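Local coordinates for carboxylic ester hydrolase (Aspergillus niger, PDB 7K4O), which hydrolyses ester bonds of tannins as a serine esterase of the tannase family, captured here with gallic acid (3,4,5-trihydroxybenzoic acid) in its pocket, at residues A[36-42]-A[55-61]; A[76-80]-A[104-108]; A[235-241]-A[331-336]. All blocks are in the same frame, centred on the assembly; numbering follows the deposited sequence. Where two conformers were deposited one is given.

The three contacts illustrate how a large alpha/beta hydrolase combines the antiparallel end of its sheet with a distant region between core strands, consistent with a lid-like insertion. Contacts 1 and 2 are continuous: their centres are about 9 Å apart, strands 50-66 and 74-81 are neighbours in the central sheet, and Y57 CE2 lies 3.2 Å from W79 CD2, so the two rings stack. V60 O and I78 N, 2.8 Å apart, probably share a hydrogen bond. Contact 3 is separate, about 45 and 38 Å centre to centre from contacts 1 and 2. Its D333 hydrogen-bonds H222 of the gallic acid pocket, while the E335 side chain stays about 14 Å from the ligand.

Contact 1 (A[36-42]-A[55-61]); sequences TTEVVTN and INYCNVT. With NA (sodium ion), chain R; NAG (2-acetamido-2-deoxy-beta-D-glucopyranose), chain C; NAG (2-acetamido-2-deoxy-beta-D-glucopyranose), chain F.
A beta hairpin shows how side-chain pairs follow from register. Strands 36-41 and 55-61 run antiparallel, their axes 4.5 Å apart at closest approach and at 160°. T36/T61, E38/N59 and V40/Y57 are hydrogen-bonded pairs; T37/V60 and V39/C58 are non-hydrogen-bonded. Backbone bonds include T36 N to T61 O (2.9 Å), N59 N to E38 O (2.7 Å) with a weak return from E38 N to N59 O (3.0 Å), V40 N to Y57 O (2.8 Å) and Y57 N to V40 O (2.9 Å). N42 turns into a left-handed conformation (phi/psi 55/51), and its N reaches N56 OD1 (2.8 Å; N56 chi1 m).

One face carries the three hydrogen-bonded pairs. T36 and T61, both p, bring their OG1 atoms to 2.6 Å in a hydrogen bond. N59 (t) gives a weak bond from ND2 to OE1 of E38 (t, t; 3.3 Å). V40 (t) sets its CB 3.7 Å from the centroid of the Y57 ring, a CH-pi contact; Y57 (chi1 p, chi2 -88°) has W79 stacked on its other face. On the opposite face, T37 (p) binds sodium through O and OG1, each 2.6 Å away, and bonds D12, while C58 (t) forms a disulfide with C10.

N42, beyond the edge strand, and N59, on the inner one, each bind an N-acetylglucosamine C1 through ND2 (1.5 Å). The chemistry divides by strand: 36-41 at the sheet edge supplies metal ligands (T37 for sodium, E38 OE2 for zinc), while Y57 on the inner strand carries the packing inward.

Contact 2 (A[76-80]-A[104-108]); sequences LEIWL and DQSLP
In the mixed sheet of this alpha/beta hydrolase, strand 74-81 belongs to the antiparallel part, and its segment 76-80 is covered by a loop that enters helix 108-111. No hydrogen bond joins 76-80 directly to 104-108; E77 and W79, pointing toward the loop, carry the contact. Residues 105-107 have helical phi/psi without the regular bonds, and the closest CA pair, W79 with L107, is 7.0 Å apart. E77 is t, t; W79 is m with chi2 near 4°, which lets its NE1 donate to E77 OE1 (3.0 Å).

Along the loop, D104 (m) comes first. Its OD1 sits at the indole edge, 3.7 Å from W79 CZ2. Water 5 relieves the proximity of two acids, E77 OE1 and D104 OD1 at 4.0 Å, by donating to both, at 2.5 and 2.6 Å respectively. Q105 bonds Y50 OH through its carbonyl O. L107 (m, t) then covers one face of the indole, whose other face stacks on Y57: L107 CD1 lies 3.4 Å from W79 CE2 and 3.5 Å from the five-membered ring centroid, 16° off its normal. P108, the first residue of the helix, packs its CG 3.6 Å from W79 CZ3.

Contact 3 (A[235-241]-A[331-336]); sequences YPPPCEL and FDDAET
Residues 235-237 are extended (P236 -64/135, P237 -57/139), and P237 is the N-cap of the helix that begins at P238; E240 N bonds P237 O at 2.9 Å. Segment 331-336 folds differently: D332 to E335 form a type I beta turn, closed by E335 N to D332 O (3.1 Å), and the chain then straightens through E335 (-47/127) and T336 (-102/172). CA separations are 6.2 Å for Y235 and T336, 6.0 Å for P238 and E335, and 6.5 Å for L241 and F331.

In an alpha/beta hydrolase, long insertions between core strands commonly build a lid, and both segments lie between core strands 205-209 and 410-416, consistent with such a region. T336 is p, which carries its OG1 to P236 O in a 2.7 Å hydrogen bond; its CG2 lies 3.7 Å from Y235 CB. Water 6 lies 2.8 Å from P236 O and 3.1 Å from A334 O, with more acceptors in reach than protons to give. One helical turn after P238, L241 (m, t) puts CD1 3.7 Å from A334 CB and 3.8 Å from F331 CB, and CD2 over the face of the F331 ring (F331 chi1 m), which packs onward against helix 300-310. E335 points its CB away, yet its bent chain (chi1 t, chi2 p) returns OE2 to 3.5 Å from P238 CG.

Contact 1 (A[36-42]-A[55-61])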
loop_
_atom_site.group_PDB
_atom_site.type_symbol
_atom_site.label_atom_id
_atom_site.label_comp_id
_atom_site.label_asym_id
_atom_site.label_seq_id
_atom_site.Cartn_x
_atom_site.Cartn_y
_atom_site.Cartn_z
ATOM N N THR A 36 10.478 21.931 -18.686
ATOM C CA THR A 36 10.630 21.075 -19.879
ATOM C C THR A 36 9.233 20.654 -20.317
ATOM O O THR A 36 8.363 20.407 -19.452
ATOM C CB THR A 36 11.507 19.846 -19.642
ATOM O OG1 THR A 36 10.871 18.945 -18.721
ATOM C CG2 THR A 36 12.883 20.225 -19.133
ATOM N N THR A 37 9.039 20.530 -21.621
ATOM C CA THR A 37 7.777 20.007 -22.203
ATOM C C THR A 37 8.149 19.050 -23.321
ATOM O O THR A 37 9.112 19.322 -24.067
ATOM C CB THR A 37 6.839 21.112 -22.716
ATOM O OG1 THR A 37 7.540 21.881 -23.703
ATOM C CG2 THR A 37 6.362 22.018 -21.598
ATOM N N GLU A 38 7.411 17.999 -23.427
ATOM C CA GLU A 38 7.625 16.972 -24.448
ATOM C C GLU A 38 6.310 16.300 -24.813
ATOM O O GLU A 38 5.622 15.731 -23.955
ATOM C CB GLU A 38 8.609 15.962 -23.902
ATOM C CG GLU A 38 8.822 14.883 -24.866
ATOM C CD GLU A 38 9.800 13.839 -24.389
ATOM O OE1 GLU A 38 10.055 13.714 -23.174
ATOM O OE2 GLU A 38 10.254 13.148 -25.272
ATOM N N VAL A 39 5.944 16.334 -26.092
ATOM C CA VAL A 39 4.798 15.557 -26.608
ATOM C C VAL A 39 5.095 14.076 -26.640
ATOM O O VAL A 39 6.150 13.680 -27.190
ATOM C CB VAL A 39 4.347 16.042 -27.999
ATOM C CG1 VAL A 39 3.281 15.140 -28.556
ATOM C CG2 VAL A 39 3.889 17.478 -27.951
ATOM N N VAL A 40 4.213 13.275 -26.112
ATOM C CA VAL A 40 4.244 11.787 -26.208
ATOM C C VAL A 40 2.998 11.328 -26.928
ATOM O O VAL A 40 1.876 11.651 -26.494
ATOM C CB VAL A 40 4.344 11.106 -24.843
ATOM C CG1 VAL A 40 4.346 9.595 -24.970
ATOM C CG2 VAL A 40 5.570 11.637 -24.116
ATOM N N THR A 41 3.191 10.639 -28.045
ATOM C CA THR A 41 2.086 10.225 -28.920
ATOM C C THR A 41 1.980 8.709 -28.983
ATOM O O THR A 41 3.027 8.024 -29.097
ATOM C CB THR A 41 2.329 10.804 -30.322
ATOM O OG1 THR A 41 2.462 12.214 -30.209
ATOM C CG2 THR A 41 1.231 10.393 -31.272
ATOM N N ASN A 42 0.767 8.192 -28.900
ATOM C CA ASN A 42 0.431 6.770 -29.082
ATOM C C ASN A 42 1.252 5.883 -28.160
ATOM O O ASN A 42 1.820 4.866 -28.624
ATOM C CB ASN A 42 0.594 6.306 -30.530
ATOM C CG ASN A 42 -0.406 6.972 -31.444
ATOM O OD1 ASN A 42 -1.246 7.741 -30.999
ATOM N ND2 ASN A 42 -0.329 6.674 -32.739
ATOM N N ILE A 55 -2.307 6.214 -25.091
ATOM C CA ILE A 55 -2.502 7.621 -24.610
ATOM C C ILE A 55 -1.591 8.588 -25.331
ATOM O O ILE A 55 -0.501 8.218 -25.806
ATOM C CB ILE A 55 -2.340 7.730 -23.077
ATOM C CG1 ILE A 55 -0.971 7.266 -22.629
ATOM C CG2 ILE A 55 -3.428 6.925 -22.414
ATOM C CD1 ILE A 55 -0.718 7.455 -21.139
ATOM N N ASN A 56 -2.030 9.849 -25.381
ATOM C CA ASN A 56 -1.238 10.991 -25.853
ATOM C C ASN A 56 -1.175 11.994 -24.696
ATOM O O ASN A 56 -2.232 12.185 -24.038
ATOM C CB ASN A 56 -1.911 11.706 -27.036
ATOM C CG ASN A 56 -2.237 10.725 -28.145
ATOM O OD1 ASN A 56 -1.375 10.031 -28.635
ATOM N ND2 ASN A 56 -3.490 10.656 -28.539
ATOM N N TYR A 57 -0.042 12.643 -24.500
ATOM C CA TYR A 57 0.081 13.654 -23.419
ATOM C C TYR A 57 1.270 14.540 -23.620
ATOM O O TYR A 57 2.169 14.271 -24.439
ATOM C CB TYR A 57 0.110 12.928 -22.058
ATOM C CG TYR A 57 1.227 11.935 -21.878
ATOM C CD1 TYR A 57 1.068 10.624 -22.277
ATOM C CD2 TYR A 57 2.449 12.327 -21.342
ATOM C CE1 TYR A 57 2.094 9.692 -22.137
ATOM C CE2 TYR A 57 3.475 11.405 -21.192
ATOM C CZ TYR A 57 3.302 10.108 -21.608
ATOM O OH TYR A 57 4.351 9.232 -21.456
ATOM N N CYS A 58 1.292 15.595 -22.836
ATOM C CA CYS A 58 2.405 16.509 -22.661
ATOM C C CYS A 58 3.136 16.125 -21.395
ATOM O O CYS A 58 2.537 16.274 -20.301
ATOM C CB CYS A 58 1.938 17.937 -22.578
ATOM S SG CYS A 58 3.309 19.097 -22.532
ATOM N N ASN A 59 4.374 15.687 -21.533
ATOM C CA ASN A 59 5.223 15.390 -20.353
ATOM C C ASN A 59 5.882 16.682 -19.912
ATOM O O ASN A 59 6.799 17.194 -20.616
ATOM C CB ASN A 59 6.222 14.301 -20.711
ATOM C CG ASN A 59 7.340 14.114 -19.704
ATOM O OD1 ASN A 59 7.143 14.399 -18.529
ATOM N ND2 ASN A 59 8.542 13.729 -20.187
ATOM N N VAL A 60 5.557 17.165 -18.707
ATOM C CA VAL A 60 6.066 18.437 -18.145
ATOM C C VAL A 60 6.966 18.106 -16.945
ATOM O O VAL A 60 6.551 17.318 -16.086
ATOM C CB VAL A 60 4.926 19.349 -17.664
ATOM C CG1 VAL A 60 5.457 20.606 -17.020
ATOM C CG2 VAL A 60 4.006 19.688 -18.842
ATOM N N THR A 61 8.124 18.724 -16.878
ATOM C CA THR A 61 8.872 18.754 -15.589
ATOM C C THR A 61 9.255 20.172 -15.248
ATOM O O THR A 61 9.422 21.032 -16.115
ATOM C CB THR A 61 10.103 17.836 -15.496
ATOM O OG1 THR A 61 11.208 18.449 -16.177
ATOM C CG2 THR A 61 9.825 16.435 -15.954
HETATM NA NA NA R . 9.436 21.547 -25.450
HETATM C C1 NAG C . 9.662 13.473 -19.296
HETATM C C2 NAG C . 10.345 12.182 -19.727
HETATM C C3 NAG C . 11.589 12.010 -18.849
HETATM C C4 NAG C . 12.440 13.194 -18.920
HETATM C C5 NAG C . 11.658 14.464 -18.582
HETATM C C6 NAG C . 12.415 15.742 -18.700
HETATM C C7 NAG C . 8.807 10.543 -20.685
HETATM C C8 NAG C . 8.031 9.359 -20.413
HETATM N N2 NAG C . 9.496 11.041 -19.600
HETATM O O3 NAG C . 12.251 10.831 -19.270
HETATM O O4 NAG C . 13.420 13.067 -17.891
HETATM O O5 NAG C . 10.517 14.553 -19.435
HETATM O O6 NAG C . 13.103 15.918 -19.943
HETATM O O7 NAG C . 8.830 11.100 -21.769
HETATM C C1 NAG F . -1.208 7.270 -33.731
HETATM C C2 NAG F . -0.448 7.411 -35.080
HETATM C C3 NAG F . -1.381 7.900 -36.162
HETATM C C4 NAG F . -2.565 6.993 -36.218
HETATM C C5 NAG F . -3.221 6.848 -34.817
HETATM C C6 NAG F . -4.440 5.916 -34.823
HETATM C C7 NAG F . 1.914 7.911 -34.718
HETATM C C8 NAG F . 2.875 8.979 -34.418
HETATM N N2 NAG F . 0.663 8.342 -34.952
HETATM O O3 NAG F . -0.619 7.918 -37.352
HETATM O O4 NAG F . -3.498 7.712 -37.066
HETATM O O5 NAG F . -2.261 6.314 -33.927
HETATM O O6 NAG F . -4.003 4.588 -35.187
HETATM O O7 NAG F . 2.223 6.722 -34.700
HETATM O O HOH W 1 9.496 17.241 -20.258
HETATM O O HOH W 2 11.196 21.598 -23.243
HETATM O O HOH W 3 8.863 24.117 -25.918
HETATM O O HOH W 4 7.217 20.404 -26.481
#

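Contact 2 (A[76-80]-A[104-108])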
loop_
_atom_site.group_PDB
_atom_site.type_symbol
_atom_site.label_atom_id
_atom_site.label_comp_id
_atom_site.label_asym_id
_atom_site.label_seq_id
_atom_site.Cartn_x
_atom_site.Cartn_y
_atom_site.Cartn_z
ATOM N N LEU A 76 9.032 18.127 -9.993
ATOM C CA LEU A 76 7.717 17.553 -10.278
ATOM C C LEU A 76 7.675 17.110 -11.738
ATOM O O LEU A 76 8.305 17.744 -12.606
ATOM C CB LEU A 76 6.623 18.592 -10.021
ATOM C CG LEU A 76 6.531 19.165 -8.613
ATOM C CD1 LEU A 76 5.326 20.072 -8.514
ATOM C CD2 LEU A 76 6.460 18.067 -7.558
ATOM N N GLU A 77 6.935 16.058 -11.974
ATOM C CA GLU A 77 6.644 15.603 -13.345
ATOM C C GLU A 77 5.128 15.473 -13.439
ATOM O O GLU A 77 4.538 14.769 -12.631
ATOM C CB GLU A 77 7.339 14.285 -13.702
ATOM C CG GLU A 77 7.013 13.798 -15.125
ATOM C CD GLU A 77 7.989 12.741 -15.649
ATOM O OE1 GLU A 77 7.562 11.789 -16.307
ATOM O OE2 GLU A 77 9.197 12.831 -15.257
ATOM N N ILE A 78 4.548 16.118 -14.455
ATOM C CA ILE A 78 3.082 16.156 -14.616
ATOM C C ILE A 78 2.803 15.830 -16.085
ATOM O O ILE A 78 3.424 16.442 -16.949
ATOM C CB ILE A 78 2.541 17.552 -14.212
ATOM C CG1 ILE A 78 2.762 17.799 -12.697
ATOM C CG2 ILE A 78 1.056 17.681 -14.544
ATOM C CD1 ILE A 78 2.441 19.211 -12.256
ATOM N N TRP A 79 1.921 14.891 -16.301
ATOM C CA TRP A 79 1.461 14.564 -17.669
ATOM C C TRP A 79 0.109 15.233 -17.887
ATOM O O TRP A 79 -0.831 14.909 -17.162
ATOM C CB TRP A 79 1.391 13.084 -17.865
ATOM C CG TRP A 79 2.700 12.353 -17.814
ATOM C CD1 TRP A 79 3.949 12.848 -17.539
ATOM C CD2 TRP A 79 2.861 10.950 -18.034
ATOM N NE1 TRP A 79 4.871 11.824 -17.576
ATOM C CE2 TRP A 79 4.229 10.644 -17.828
ATOM C CE3 TRP A 79 1.986 9.914 -18.331
ATOM C CZ2 TRP A 79 4.720 9.351 -17.983
ATOM C CZ3 TRP A 79 2.461 8.624 -18.459
ATOM C CH2 TRP A 79 3.821 8.346 -18.274
ATOM N N LEU A 80 0.035 16.043 -18.933
ATOM C CA LEU A 80 -1.192 16.807 -19.299
ATOM C C LEU A 80 -1.870 16.179 -20.502
ATOM O O LEU A 80 -1.266 16.042 -21.569
ATOM C CB LEU A 80 -0.791 18.235 -19.621
ATOM C CG LEU A 80 -0.123 19.060 -18.545
ATOM C CD1 LEU A 80 0.293 20.406 -19.090
ATOM C CD2 LEU A 80 -1.038 19.258 -17.342
ATOM N N ASP A 104 7.211 5.802 -14.433
ATOM C CA ASP A 104 6.170 5.967 -15.480
ATOM C C ASP A 104 4.987 5.049 -15.201
ATOM O O ASP A 104 4.114 4.899 -16.105
ATOM C CB ASP A 104 6.784 5.705 -16.848
ATOM C CG ASP A 104 7.735 6.797 -17.298
ATOM O OD1 ASP A 104 7.789 7.857 -16.649
ATOM O OD2 ASP A 104 8.454 6.551 -18.294
ATOM N N GLN A 105 5.039 4.352 -14.082
ATOM C CA GLN A 105 3.926 3.306 -13.916
ATOM C C GLN A 105 2.495 3.757 -13.426
ATOM O O GLN A 105 1.406 3.138 -13.757
ATOM C CB GLN A 105 4.442 2.197 -13.004
ATOM C CG GLN A 105 5.649 1.464 -13.581
ATOM C CD GLN A 105 5.490 0.952 -14.997
ATOM O OE1 GLN A 105 4.531 0.273 -15.324
ATOM N NE2 GLN A 105 6.408 1.354 -15.865
ATOM N N SER A 106 2.437 4.867 -12.679
ATOM C CA SER A 106 1.116 5.322 -12.159
ATOM C C SER A 106 0.494 6.400 -13.057
ATOM O O SER A 106 -0.764 6.422 -13.155
ATOM C CB SER A 106 1.184 5.824 -10.723
ATOM O OG SER A 106 1.598 4.807 -9.847
ATOM N N LEU A 107 1.292 7.308 -13.576
ATOM C CA LEU A 107 0.806 8.479 -14.320
ATOM C C LEU A 107 -0.135 8.098 -15.471
ATOM O O LEU A 107 -1.121 8.821 -15.691
ATOM C CB LEU A 107 1.954 9.347 -14.824
ATOM C CG LEU A 107 2.899 9.922 -13.772
ATOM C CD1 LEU A 107 4.018 10.655 -14.438
ATOM C CD2 LEU A 107 2.125 10.850 -12.864
ATOM N N PRO A 108 0.048 6.984 -16.226
ATOM C CA PRO A 108 -0.896 6.684 -17.319
ATOM C C PRO A 108 -2.332 6.510 -16.832
ATOM O O PRO A 108 -3.264 6.768 -17.570
ATOM C CB PRO A 108 -0.389 5.330 -17.861
ATOM C CG PRO A 108 1.127 5.361 -17.553
ATOM C CD PRO A 108 1.199 6.047 -16.196
HETATM O O HOH W 5 9.212 9.966 -16.935
#

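Contact 3 (A[235-241]-A[331-336])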
loop_
_atom_site.group_PDB
_atom_site.type_symbol
_atom_site.label_atom_id
_atom_site.label_comp_id
_atom_site.label_asym_id
_atom_site.label_seq_id
_atom_site.Cartn_x
_atom_site.Cartn_y
_atom_site.Cartn_z
ATOM N N TYR A 235 15.599 -23.012 11.253
ATOM C CA TYR A 235 15.603 -22.231 10.006
ATOM C C TYR A 235 14.967 -23.074 8.916
ATOM O O TYR A 235 15.648 -23.824 8.236
ATOM C CB TYR A 235 17.027 -21.768 9.744
ATOM C CG TYR A 235 17.542 -20.923 10.880
ATOM C CD1 TYR A 235 17.225 -19.564 10.979
ATOM C CD2 TYR A 235 18.244 -21.497 11.925
ATOM C CE1 TYR A 235 17.680 -18.791 12.038
ATOM C CE2 TYR A 235 18.678 -20.748 13.007
ATOM C CZ TYR A 235 18.383 -19.393 13.072
ATOM O OH TYR A 235 18.784 -18.670 14.149
ATOM N N PRO A 236 13.646 -22.955 8.673
ATOM C CA PRO A 236 12.989 -23.806 7.689
ATOM C C PRO A 236 13.515 -23.560 6.294
ATOM O O PRO A 236 13.710 -22.410 5.884
ATOM C CB PRO A 236 11.509 -23.432 7.756
ATOM C CG PRO A 236 11.383 -22.708 9.082
ATOM C CD PRO A 236 12.711 -22.013 9.308
ATOM N N PRO A 237 13.801 -24.626 5.511
ATOM C CA PRO A 237 14.061 -24.450 4.080
ATOM C C PRO A 237 12.841 -23.751 3.479
ATOM O O PRO A 237 11.710 -24.061 3.861
ATOM C CB PRO A 237 14.204 -25.878 3.525
ATOM C CG PRO A 237 14.521 -26.716 4.741
ATOM C CD PRO A 237 13.826 -26.046 5.915
ATOM N N PRO A 238 13.022 -22.786 2.563
ATOM C CA PRO A 238 11.876 -22.105 1.944
ATOM C C PRO A 238 10.807 -23.080 1.431
ATOM O O PRO A 238 9.627 -22.834 1.563
ATOM C CB PRO A 238 12.516 -21.355 0.771
ATOM C CG PRO A 238 13.911 -21.044 1.268
ATOM C CD PRO A 238 14.307 -22.274 2.072
ATOM N N CYS A 239 11.244 -24.220 0.882
ATOM C CA CYS A 239 10.327 -25.219 0.286
ATOM C C CYS A 239 9.392 -25.779 1.351
ATOM O O CYS A 239 8.228 -26.070 1.042
ATOM C CB CYS A 239 11.155 -26.341 -0.333
ATOM S SG CYS A 239 10.178 -27.368 -1.443
ATOM N N GLU A 240 9.869 -25.957 2.579
ATOM C CA GLU A 240 9.023 -26.529 3.640
ATOM C C GLU A 240 7.853 -25.575 3.915
ATOM O O GLU A 240 6.716 -26.051 4.100
ATOM C CB GLU A 240 9.872 -26.786 4.879
ATOM C CG GLU A 240 9.092 -27.332 6.046
ATOM C CD GLU A 240 9.981 -27.657 7.238
ATOM O OE1 GLU A 240 10.961 -26.925 7.444
ATOM O OE2 GLU A 240 9.698 -28.661 7.941
ATOM N N LEU A 241 8.131 -24.275 4.028
ATOM C CA LEU A 241 7.063 -23.267 4.303
ATOM C C LEU A 241 6.155 -23.146 3.083
ATOM O O LEU A 241 4.936 -23.003 3.291
ATOM C CB LEU A 241 7.727 -21.939 4.680
ATOM C CG LEU A 241 8.471 -22.008 6.015
ATOM C CD1 LEU A 241 9.131 -20.707 6.412
ATOM C CD2 LEU A 241 7.549 -22.478 7.118
ATOM N N PHE A 331 5.592 -17.077 3.069
ATOM C CA PHE A 331 6.492 -16.821 4.216
ATOM C C PHE A 331 7.741 -16.080 3.749
ATOM O O PHE A 331 8.889 -16.575 3.932
ATOM C CB PHE A 331 6.825 -18.158 4.901
ATOM C CG PHE A 331 5.722 -18.714 5.742
ATOM C CD1 PHE A 331 4.746 -19.532 5.193
ATOM C CD2 PHE A 331 5.665 -18.454 7.093
ATOM C CE1 PHE A 331 3.718 -20.028 5.968
ATOM C CE2 PHE A 331 4.634 -18.955 7.865
ATOM C CZ PHE A 331 3.665 -19.742 7.309
ATOM N N ASP A 332 7.589 -14.854 3.221
ATOM C CA ASP A 332 8.733 -14.083 2.687
ATOM C C ASP A 332 9.644 -13.613 3.820
ATOM O O ASP A 332 10.850 -13.712 3.656
ATOM C CB ASP A 332 8.284 -12.875 1.850
ATOM C CG ASP A 332 7.873 -13.227 0.429
ATOM O OD1 ASP A 332 7.061 -14.150 0.273
ATOM O OD2 ASP A 332 8.353 -12.555 -0.517
ATOM N N ASP A 333 9.067 -13.086 4.902
ATOM C CA ASP A 333 9.852 -12.574 6.044
ATOM C C ASP A 333 10.714 -13.733 6.578
ATOM O O ASP A 333 11.854 -13.469 7.026
ATOM C CB ASP A 333 8.970 -12.043 7.159
ATOM C CG ASP A 333 8.469 -10.603 6.898
ATOM O OD1 ASP A 333 8.872 -9.991 5.859
ATOM O OD2 ASP A 333 7.727 -10.143 7.773
ATOM N N ALA A 334 10.167 -14.942 6.521
ATOM C CA ALA A 334 10.834 -16.135 7.120
ATOM C C ALA A 334 11.964 -16.662 6.239
ATOM O O ALA A 334 12.676 -17.622 6.698
ATOM C CB ALA A 334 9.823 -17.231 7.394
ATOM N N GLU A 335 12.132 -16.153 5.029
ATOM C CA GLU A 335 13.115 -16.680 4.051
ATOM C C GLU A 335 14.467 -16.892 4.745
ATOM O O GLU A 335 14.966 -15.998 5.453
ATOM C CB GLU A 335 13.316 -15.752 2.855
ATOM C CG GLU A 335 14.099 -16.418 1.723
ATOM C CD GLU A 335 13.272 -17.341 0.821
ATOM O OE1 GLU A 335 12.031 -17.511 1.056
ATOM O OE2 GLU A 335 13.856 -17.882 -0.127
ATOM N N THR A 336 15.001 -18.110 4.612
ATOM C CA THR A 336 16.345 -18.466 5.143
ATOM C C THR A 336 17.342 -18.484 3.992
ATOM O O THR A 336 16.949 -18.380 2.845
ATOM C CB THR A 336 16.252 -19.823 5.862
ATOM O OG1 THR A 336 15.660 -20.781 4.970
ATOM C CG2 THR A 336 15.425 -19.695 7.111
HETATM O O HOH W 6 12.474 -20.104 4.885
#